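PDB 4RHZ: Cry37AA1 from Bacillus thuringiensis, which binds calcium and pairs with Cry23Aa1 as the C2-fold partner of a binary toxin, probably assisting its aerolysin-family companion in insecticidal action. Local coordinates for residues Gly77-Tyr82 with Asp89-Pro94; Glu22-Ile27 with Gln43-Lys48; His36-Trp41 with Ile60-Asp65. All coordinates share one frame; numbering follows the deposited sequence.

Interaction 1 (Gly77-Tyr82 with Asp89-Pro94); sequences GDVKEY and DILAYP. With CA (calcium ion), chain D.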
# COMPACT_ATOMS: atom_id res chain seq x y z
N GLY B 77 -10.12 -17.62 13.05
CA GLY B 77 -10.89 -17.02 14.10
C GLY B 77 -12.34 -17.40 13.98
O GLY B 77 -12.85 -17.67 12.86
N ASP B 78 -12.99 -17.42 15.14
CA ASP B 78 -14.43 -17.46 15.25
C ASP B 78 -14.78 -16.18 16.00
O ASP B 78 -14.72 -16.14 17.23
CB ASP B 78 -14.89 -18.65 16.13
CG ASP B 78 -16.40 -18.82 16.15
OD1 ASP B 78 -17.18 -17.87 15.83
OD2 ASP B 78 -16.83 -19.98 16.35
N VAL B 79 -15.11 -15.13 15.27
CA VAL B 79 -15.24 -13.78 15.85
C VAL B 79 -16.58 -13.22 15.45
O VAL B 79 -16.91 -13.16 14.28
CB VAL B 79 -14.09 -12.84 15.37
CG1 VAL B 79 -14.18 -11.44 16.02
CG2 VAL B 79 -12.74 -13.48 15.64
N LYS B 80 -17.33 -12.81 16.46
CA LYS B 80 -18.65 -12.28 16.32
C LYS B 80 -19.02 -10.99 17.03
O LYS B 80 -18.48 -10.51 18.02
CB LYS B 80 -19.69 -13.30 16.73
CG LYS B 80 -19.78 -14.50 15.88
CD LYS B 80 -20.76 -15.45 16.42
CE LYS B 80 -20.41 -16.81 16.00
NZ LYS B 80 -21.57 -17.67 15.96
N GLU B 81 -20.03 -10.44 16.43
CA GLU B 81 -20.77 -9.35 16.95
C GLU B 81 -22.20 -9.73 17.18
O GLU B 81 -23.00 -10.39 16.34
CB GLU B 81 -20.53 -7.99 16.37
CG GLU B 81 -20.29 -7.01 17.47
CD GLU B 81 -20.20 -5.60 16.99
OE1 GLU B 81 -19.11 -5.11 16.77
OE2 GLU B 81 -21.23 -4.97 16.85
N TYR B 82 -22.51 -9.15 18.34
CA TYR B 82 -23.64 -9.29 19.21
C TYR B 82 -24.92 -9.10 18.52
O TYR B 82 -25.11 -8.20 17.74
CB TYR B 82 -23.58 -8.20 20.29
CG TYR B 82 -23.12 -6.80 19.82
CD1 TYR B 82 -21.78 -6.50 19.74
CD2 TYR B 82 -24.01 -5.80 19.48
CE1 TYR B 82 -21.33 -5.27 19.33
CE2 TYR B 82 -23.56 -4.55 19.07
CZ TYR B 82 -22.20 -4.29 19.00
OH TYR B 82 -21.67 -3.08 18.59
N ASP B 89 -23.51 -10.70 13.94
CA ASP B 89 -22.52 -10.30 12.96
C ASP B 89 -21.34 -11.27 13.01
O ASP B 89 -20.88 -11.64 14.11
CB ASP B 89 -22.01 -8.88 13.30
CG ASP B 89 -22.94 -7.77 12.79
OD1 ASP B 89 -24.03 -8.08 12.27
OD2 ASP B 89 -22.57 -6.57 12.88
N ILE B 90 -20.84 -11.70 11.84
CA ILE B 90 -19.64 -12.50 11.84
C ILE B 90 -18.52 -11.69 11.26
O ILE B 90 -18.68 -11.17 10.16
CB ILE B 90 -19.89 -13.87 11.10
CG1 ILE B 90 -20.88 -14.71 11.95
CG2 ILE B 90 -18.63 -14.62 10.95
CD1 ILE B 90 -21.89 -15.27 11.19
N LEU B 91 -17.41 -11.57 12.00
CA LEU B 91 -16.19 -10.91 11.59
C LEU B 91 -15.14 -11.94 11.09
O LEU B 91 -14.19 -11.53 10.35
CB LEU B 91 -15.56 -10.13 12.76
CG LEU B 91 -16.11 -8.74 13.19
CD1 LEU B 91 -17.59 -8.86 13.46
CD2 LEU B 91 -15.41 -8.10 14.42
N ALA B 92 -15.29 -13.23 11.49
CA ALA B 92 -14.36 -14.30 11.02
C ALA B 92 -15.00 -15.67 11.28
O ALA B 92 -15.66 -15.85 12.31
CB ALA B 92 -13.00 -14.22 11.70
N TYR B 93 -14.81 -16.58 10.32
CA TYR B 93 -15.31 -17.93 10.42
C TYR B 93 -14.13 -18.86 10.63
O TYR B 93 -13.07 -18.68 10.02
CB TYR B 93 -16.00 -18.36 9.15
CG TYR B 93 -17.29 -17.65 8.74
CD1 TYR B 93 -17.26 -16.48 7.98
CD2 TYR B 93 -18.52 -18.21 9.04
CE1 TYR B 93 -18.46 -15.85 7.54
CE2 TYR B 93 -19.70 -17.62 8.60
CZ TYR B 93 -19.65 -16.43 7.82
OH TYR B 93 -20.85 -15.82 7.39
N PRO B 94 -14.30 -19.86 11.51
CA PRO B 94 -13.11 -20.62 11.83
C PRO B 94 -12.74 -21.63 10.75
O PRO B 94 -11.68 -22.15 10.80
CB PRO B 94 -13.46 -21.33 13.18
CG PRO B 94 -15.00 -21.53 13.15
CD PRO B 94 -15.44 -20.15 12.42
CA CA D . -23.70 -7.75 9.90
O HOH W 1 -10.84 -17.31 10.40
O HOH W 2 -17.90 -17.26 13.31
O HOH W 3 -21.31 -8.34 9.80
O HOH W 4 -24.50 -9.57 9.53
O HOH W 5 -22.36 -5.69 10.84

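Interaction 2 (Glu22-Ile27 with Gln43-Lys48); sequences EPYGYI and QDDWGK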
# COMPACT_ATOMS: atom_id res chain seq x y z
N GLU B 22 -17.66 -4.76 19.21
CA GLU B 22 -17.63 -5.51 20.45
C GLU B 22 -17.35 -6.99 20.21
O GLU B 22 -18.22 -7.86 20.39
CB GLU B 22 -18.92 -5.27 21.24
CG GLU B 22 -18.82 -3.92 21.94
CD GLU B 22 -20.02 -3.03 21.69
OE1 GLU B 22 -19.79 -1.87 21.23
OE2 GLU B 22 -21.17 -3.49 21.95
N PRO B 23 -16.13 -7.28 19.77
CA PRO B 23 -15.96 -8.67 19.27
C PRO B 23 -15.95 -9.68 20.42
O PRO B 23 -15.36 -9.38 21.47
CB PRO B 23 -14.58 -8.61 18.62
CG PRO B 23 -13.86 -7.50 19.34
CD PRO B 23 -14.93 -6.45 19.57
N TYR B 24 -16.63 -10.82 20.26
CA TYR B 24 -16.36 -11.93 21.15
C TYR B 24 -16.02 -13.17 20.33
O TYR B 24 -16.43 -13.29 19.17
CB TYR B 24 -17.56 -12.26 22.04
CG TYR B 24 -18.78 -12.79 21.32
CD1 TYR B 24 -19.01 -14.16 21.20
CD2 TYR B 24 -19.75 -11.91 20.77
CE1 TYR B 24 -20.15 -14.67 20.55
CE2 TYR B 24 -20.90 -12.41 20.12
CZ TYR B 24 -21.09 -13.77 19.99
OH TYR B 24 -22.23 -14.27 19.34
N GLY B 25 -15.28 -14.10 20.94
CA GLY B 25 -14.99 -15.43 20.38
C GLY B 25 -13.52 -15.69 20.63
O GLY B 25 -13.06 -15.48 21.75
N TYR B 26 -12.77 -16.08 19.59
CA TYR B 26 -11.34 -16.33 19.75
C TYR B 26 -10.65 -16.14 18.41
O TYR B 26 -11.29 -16.20 17.37
CB TYR B 26 -11.10 -17.80 20.30
CG TYR B 26 -11.57 -18.90 19.34
CD1 TYR B 26 -10.77 -19.30 18.24
CD2 TYR B 26 -12.81 -19.52 19.51
CE1 TYR B 26 -11.20 -20.29 17.35
CE2 TYR B 26 -13.24 -20.57 18.62
CZ TYR B 26 -12.43 -20.90 17.54
OH TYR B 26 -12.81 -21.86 16.64
N ILE B 27 -9.33 -15.95 18.45
CA ILE B 27 -8.47 -16.07 17.29
C ILE B 27 -7.26 -16.94 17.73
O ILE B 27 -6.71 -16.80 18.86
CB ILE B 27 -7.98 -14.68 16.77
CG1 ILE B 27 -9.19 -13.82 16.30
CG2 ILE B 27 -6.92 -14.80 15.62
CD1 ILE B 27 -8.89 -12.30 16.36
N GLN B 43 -12.32 -13.61 23.94
CA GLN B 43 -13.23 -12.83 24.74
C GLN B 43 -14.54 -13.56 24.71
O GLN B 43 -15.08 -13.81 23.61
CB GLN B 43 -13.40 -11.39 24.19
CG GLN B 43 -14.58 -10.57 24.81
CD GLN B 43 -14.42 -10.42 26.32
OE1 GLN B 43 -13.47 -9.78 26.80
NE2 GLN B 43 -15.35 -11.01 27.08
N ASP B 44 -15.04 -13.94 25.89
CA ASP B 44 -16.33 -14.60 26.00
C ASP B 44 -17.47 -13.66 25.73
O ASP B 44 -17.37 -12.46 25.97
CB ASP B 44 -16.51 -15.25 27.36
CG ASP B 44 -15.52 -16.35 27.61
OD1 ASP B 44 -15.22 -16.51 28.79
OD2 ASP B 44 -15.04 -17.02 26.65
N ASP B 45 -18.53 -14.24 25.20
CA ASP B 45 -19.74 -13.53 24.84
C ASP B 45 -20.44 -13.06 26.09
O ASP B 45 -21.11 -13.87 26.80
CB ASP B 45 -20.70 -14.47 24.08
CG ASP B 45 -22.07 -13.86 23.82
OD1 ASP B 45 -22.28 -12.66 24.14
OD2 ASP B 45 -22.94 -14.60 23.29
N TRP B 46 -20.32 -11.76 26.35
CA TRP B 46 -21.11 -11.12 27.41
C TRP B 46 -22.24 -10.27 26.85
O TRP B 46 -22.72 -9.36 27.54
CB TRP B 46 -20.24 -10.23 28.33
CG TRP B 46 -19.13 -10.93 29.00
CD1 TRP B 46 -19.03 -12.28 29.24
CD2 TRP B 46 -17.95 -10.34 29.53
NE1 TRP B 46 -17.83 -12.56 29.87
CE2 TRP B 46 -17.15 -11.38 30.06
CE3 TRP B 46 -17.46 -9.02 29.59
CZ2 TRP B 46 -15.90 -11.14 30.67
CZ3 TRP B 46 -16.21 -8.79 30.17
CH2 TRP B 46 -15.45 -9.85 30.70
N GLY B 47 -22.68 -10.54 25.62
CA GLY B 47 -23.67 -9.64 24.96
C GLY B 47 -23.37 -8.14 25.23
O GLY B 47 -22.20 -7.69 25.14
N LYS B 48 -24.40 -7.38 25.59
CA LYS B 48 -24.30 -5.91 25.88
C LYS B 48 -23.10 -5.45 26.75
O LYS B 48 -22.65 -4.31 26.64
CB LYS B 48 -25.64 -5.35 26.43
CG LYS B 48 -26.58 -6.37 27.15
CD LYS B 48 -26.14 -6.67 28.61
CE LYS B 48 -26.75 -7.96 29.16
NZ LYS B 48 -28.23 -7.83 29.40
O HOH W 6 -14.55 -17.46 23.55

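Interaction 3 (His36-Trp41 with Ile60-Asp65); sequences HDFEIW and IKISSD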
# COMPACT_ATOMS: atom_id res chain seq x y z
N HIS B 36 -1.40 -27.92 16.60
CA HIS B 36 -0.65 -27.18 17.61
C HIS B 36 -0.96 -25.69 17.56
O HIS B 36 -0.06 -24.84 17.40
CB HIS B 36 0.84 -27.44 17.48
CG HIS B 36 1.19 -28.89 17.62
ND1 HIS B 36 2.41 -29.41 17.22
CD2 HIS B 36 0.47 -29.93 18.12
CE1 HIS B 36 2.42 -30.71 17.48
NE2 HIS B 36 1.24 -31.04 18.00
N ASP B 37 -2.23 -25.37 17.72
CA ASP B 37 -2.64 -24.01 17.64
C ASP B 37 -2.75 -23.40 19.03
O ASP B 37 -2.85 -24.09 20.04
CB ASP B 37 -3.96 -23.90 16.89
CG ASP B 37 -5.07 -24.66 17.57
OD1 ASP B 37 -6.24 -24.52 17.16
OD2 ASP B 37 -4.78 -25.40 18.53
N PHE B 38 -2.75 -22.08 19.08
CA PHE B 38 -2.79 -21.41 20.37
C PHE B 38 -3.57 -20.13 20.25
O PHE B 38 -3.58 -19.53 19.18
CB PHE B 38 -1.36 -21.22 20.87
CG PHE B 38 -0.42 -20.60 19.88
CD1 PHE B 38 -0.21 -19.22 19.88
CD2 PHE B 38 0.32 -21.38 19.01
CE1 PHE B 38 0.67 -18.61 19.00
CE2 PHE B 38 1.23 -20.81 18.11
CZ PHE B 38 1.39 -19.39 18.09
N GLU B 39 -4.27 -19.73 21.30
CA GLU B 39 -4.95 -18.45 21.26
C GLU B 39 -4.04 -17.26 21.38
O GLU B 39 -3.10 -17.23 22.19
CB GLU B 39 -6.11 -18.27 22.25
CG GLU B 39 -6.02 -19.03 23.48
CD GLU B 39 -6.49 -20.45 23.27
OE1 GLU B 39 -5.57 -21.33 23.25
OE2 GLU B 39 -7.74 -20.67 23.15
N ILE B 40 -4.32 -16.30 20.50
CA ILE B 40 -3.71 -14.98 20.58
C ILE B 40 -4.74 -13.93 21.02
O ILE B 40 -4.38 -12.80 21.35
CB ILE B 40 -2.96 -14.60 19.25
CG1 ILE B 40 -3.95 -14.34 18.10
CG2 ILE B 40 -1.96 -15.72 18.93
CD1 ILE B 40 -3.33 -13.65 16.82
N TRP B 41 -6.00 -14.32 21.08
CA TRP B 41 -7.03 -13.45 21.56
C TRP B 41 -8.26 -14.26 21.86
O TRP B 41 -8.63 -15.13 21.07
CB TRP B 41 -7.39 -12.37 20.51
CG TRP B 41 -8.58 -11.55 20.88
CD1 TRP B 41 -8.58 -10.41 21.64
CD2 TRP B 41 -9.96 -11.80 20.53
NE1 TRP B 41 -9.87 -9.95 21.81
CE2 TRP B 41 -10.73 -10.75 21.11
CE3 TRP B 41 -10.62 -12.80 19.78
CZ2 TRP B 41 -12.13 -10.68 20.97
CZ3 TRP B 41 -11.98 -12.73 19.60
CH2 TRP B 41 -12.75 -11.66 20.22
N ILE B 60 3.64 -13.18 23.18
CA ILE B 60 3.55 -14.60 23.55
C ILE B 60 4.92 -15.20 23.31
O ILE B 60 5.62 -14.82 22.35
CB ILE B 60 2.58 -15.38 22.59
CG1 ILE B 60 1.15 -14.92 22.72
CG2 ILE B 60 2.54 -16.86 22.90
CD1 ILE B 60 0.25 -15.76 21.89
N LYS B 61 5.33 -16.17 24.10
CA LYS B 61 6.60 -16.79 23.75
C LYS B 61 6.37 -18.03 22.93
O LYS B 61 5.49 -18.83 23.25
CB LYS B 61 7.37 -17.10 25.01
CG LYS B 61 8.25 -15.92 25.46
CD LYS B 61 7.81 -15.37 26.77
CE LYS B 61 8.88 -14.40 27.31
NZ LYS B 61 10.18 -15.15 27.50
N ILE B 62 7.13 -18.20 21.84
CA ILE B 62 6.86 -19.28 20.94
C ILE B 62 8.12 -19.88 20.32
O ILE B 62 9.16 -19.26 20.32
CB ILE B 62 5.91 -18.88 19.78
CG1 ILE B 62 6.57 -17.93 18.83
CG2 ILE B 62 4.54 -18.35 20.29
CD1 ILE B 62 5.66 -17.61 17.63
N SER B 63 8.01 -21.10 19.81
CA SER B 63 9.12 -21.75 19.11
C SER B 63 8.57 -22.75 18.15
O SER B 63 7.38 -23.15 18.26
CB SER B 63 10.07 -22.44 20.10
OG SER B 63 9.39 -23.49 20.79
N SER B 64 9.41 -23.13 17.23
CA SER B 64 9.10 -24.11 16.24
C SER B 64 9.54 -25.50 16.63
O SER B 64 10.15 -25.73 17.65
CB SER B 64 9.72 -23.72 14.94
OG SER B 64 11.07 -23.97 14.93
N ASP B 65 9.27 -26.42 15.74
CA ASP B 65 9.55 -27.81 15.89
C ASP B 65 11.00 -28.03 16.11
O ASP B 65 11.39 -28.82 16.92
CB ASP B 65 9.48 -28.32 14.48
CG ASP B 65 8.43 -29.24 14.26
OD1 ASP B 65 8.09 -29.43 13.11
OD2 ASP B 65 7.94 -29.77 15.24

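Interaction 1 (Gly77-Tyr82 with Asp89-Pro94)
Four backbone hydrogen bonds of good geometry tie Gly-77–Glu-81 to the antiparallel Asp-89–Pro-94. Glu-81 N reaches Asp-89 O at 2.7 Å, nearly straight at 172°. Val-79 N gives an equally straight bond to Ala-92 O, 3.1 Å away. In return, Val-79 O is gripped twice: Leu-91 N lies 2.8 Å away, above the carbonyl plane, while Ala-92 N comes in along a lone pair. Two residues thus face one, and the register slips by one toward Lys-80 and Ile-90.

At the bulge both Leu-91 and Ala-92 lie against Val-79. Val-79, beta-branched and suited to a buried strand, holds CG1 anti to its own N, 3.8 Å from Leu-91 CB, while CG2 meets the Ala-92 methyl, small enough to fit beside Gly-77. Lys-80 and Ile-90 lie alongside each other on the other face, and Ile-90 CG2 sits over the centre of the Tyr-93 ring. A water bridges Asp-78 OD1 and Ala-92 O.

At the hairpin end, Asp-89 CB packs 3.5 Å from Glu-81 CB. Asp-89 OD1 binds calcium at 2.4 Å, with three waters and Glu-112 as further ligands; OD2 is held by Asn-14. Glu-81 OE1 accepts from Glu-22 N. The calcium probably eases the repulsion between the Asp-89 and Glu-81 carboxylates. This is a beta hairpin with a classic bulge, bearing a calcium site at its loop end in a C2-type sandwich.

Interaction 2 (Glu22-Ile27 with Gln43-Lys48)
An antiparallel bridge in one sheet of the beta sandwich joins the corner at Gly-25, just before strand 26-30, to the end of strand 38-43, and an Asx turn shapes the following loop, which carries Asp-45. Gly-25 and Gln-43 form the hydrogen-bonded pair: Gly-25 N donates to Gln-43 O at 2.7 Å, in the carbonyl plane, and Gln-43 N returns a straighter bond of 3.0 Å to Gly-25 O. Glycine suits this corner because its phi of 137° would press a side chain against the preceding carbonyl.

Tyr-24 carries the packing. Its CG stands in the crowded position between backbone N and carbonyl carbon (chi1 67°), which lays the ring alongside Asp-45. The Asp-45 methylene makes a CH-pi contact over one face, CB 3.7 Å from the ring centroid, and the carboxylate stacks on the ring with planes 21° apart. The tyrosine hydroxyl is hydrogen-bonded to Asp-88, which anchors the far end of the ring. Aspartate suits its place because one short side chain both covers the ring and closes the turn. Gln-43, bent at chi2, folds back so that its NE2 lies over the Trp-46 ring and donates to Asp-44 O. The Asx turn itself is closed by Gly-47 N, which meets Asp-45 OD1 at 2.6 Å, nearly along the C–O axis.

Interaction 3 (His36-Trp41 with Ile60-Asp65)
Ile-60 CD1, in the conformer described, is the point where this contact is densest. The isoleucine holds CG1 anti to its carbonyl carbon (chi1 -66°) and continues extended to CD1 (chi2 -175°), so the terminal methyl projects across to the other strand. There it touches three groups: Ile-40 CG2 at 3.7 Å, Glu-39 O also at 3.7 Å, and Phe-38 CD1 at 4.0 Å. The two isoleucine side chains cross at about a right angle, methyl against methyl. Against Phe-38 the same methyl comes in at the ring edge, close to the ring plane. Isoleucine fits here because its long branch can span two backbones whose nearest CA atoms, those of Ile-40 and Ile-60, stand 7.9 Å apart. Buried Ile-40 also packs on Ile-10, Ile-27 and Phe-75, and its carbonyl oxygen accepts from Gln-58 NE2.

Farther along, the packing loosens. Phe-38 takes the crowded chi1 position (50°), with CG between the backbone N and the carbonyl carbon, and its CZ lies 4.0 Å from Ile-62 CG2. The two side chains cross at about a right angle, and the methyl stands obliquely to the ring. Phe-38, partly exposed, covers the flank of Ile-60 and Ile-62 with its broad ring. Beyond it the chains diverge toward the exposed His-36 and Asp-65. Glu-39, also exposed, has its CB directed away from the strand opposite, as suits a charged residue.

The backbones pair elsewhere, Phe-38 with Ala-29 and Ile-60 with Ala-6. Between these two segments the contact is mainly apolar, with the Ile-40 to Gln-58 bond a polar tie between the same edge strands, 38-43 and 55-62: the face-to-face packing of two sheets in a beta sandwich.

Interactions 1 and 2 lie in neighbouring parts of one sheet, their centres 9 Å apart. Strands 73-81 and 26-30 run side by side, and Lys-80 N reaches Tyr-24 O at 2.9 Å. Interaction 3 is about 21 Å from the centre of either, on the opposite side of the chain's centre from interaction 1, and ties this sheet to the other one. It meets interaction 2 through a probable hydrogen bond, Ile-27 N to Trp-41 O at 2.8 Å. Calcium belongs to interaction 1; the Tyr-24 side chain of interaction 2 is about 12 Å from the ion, and interaction 3 is remote from the site.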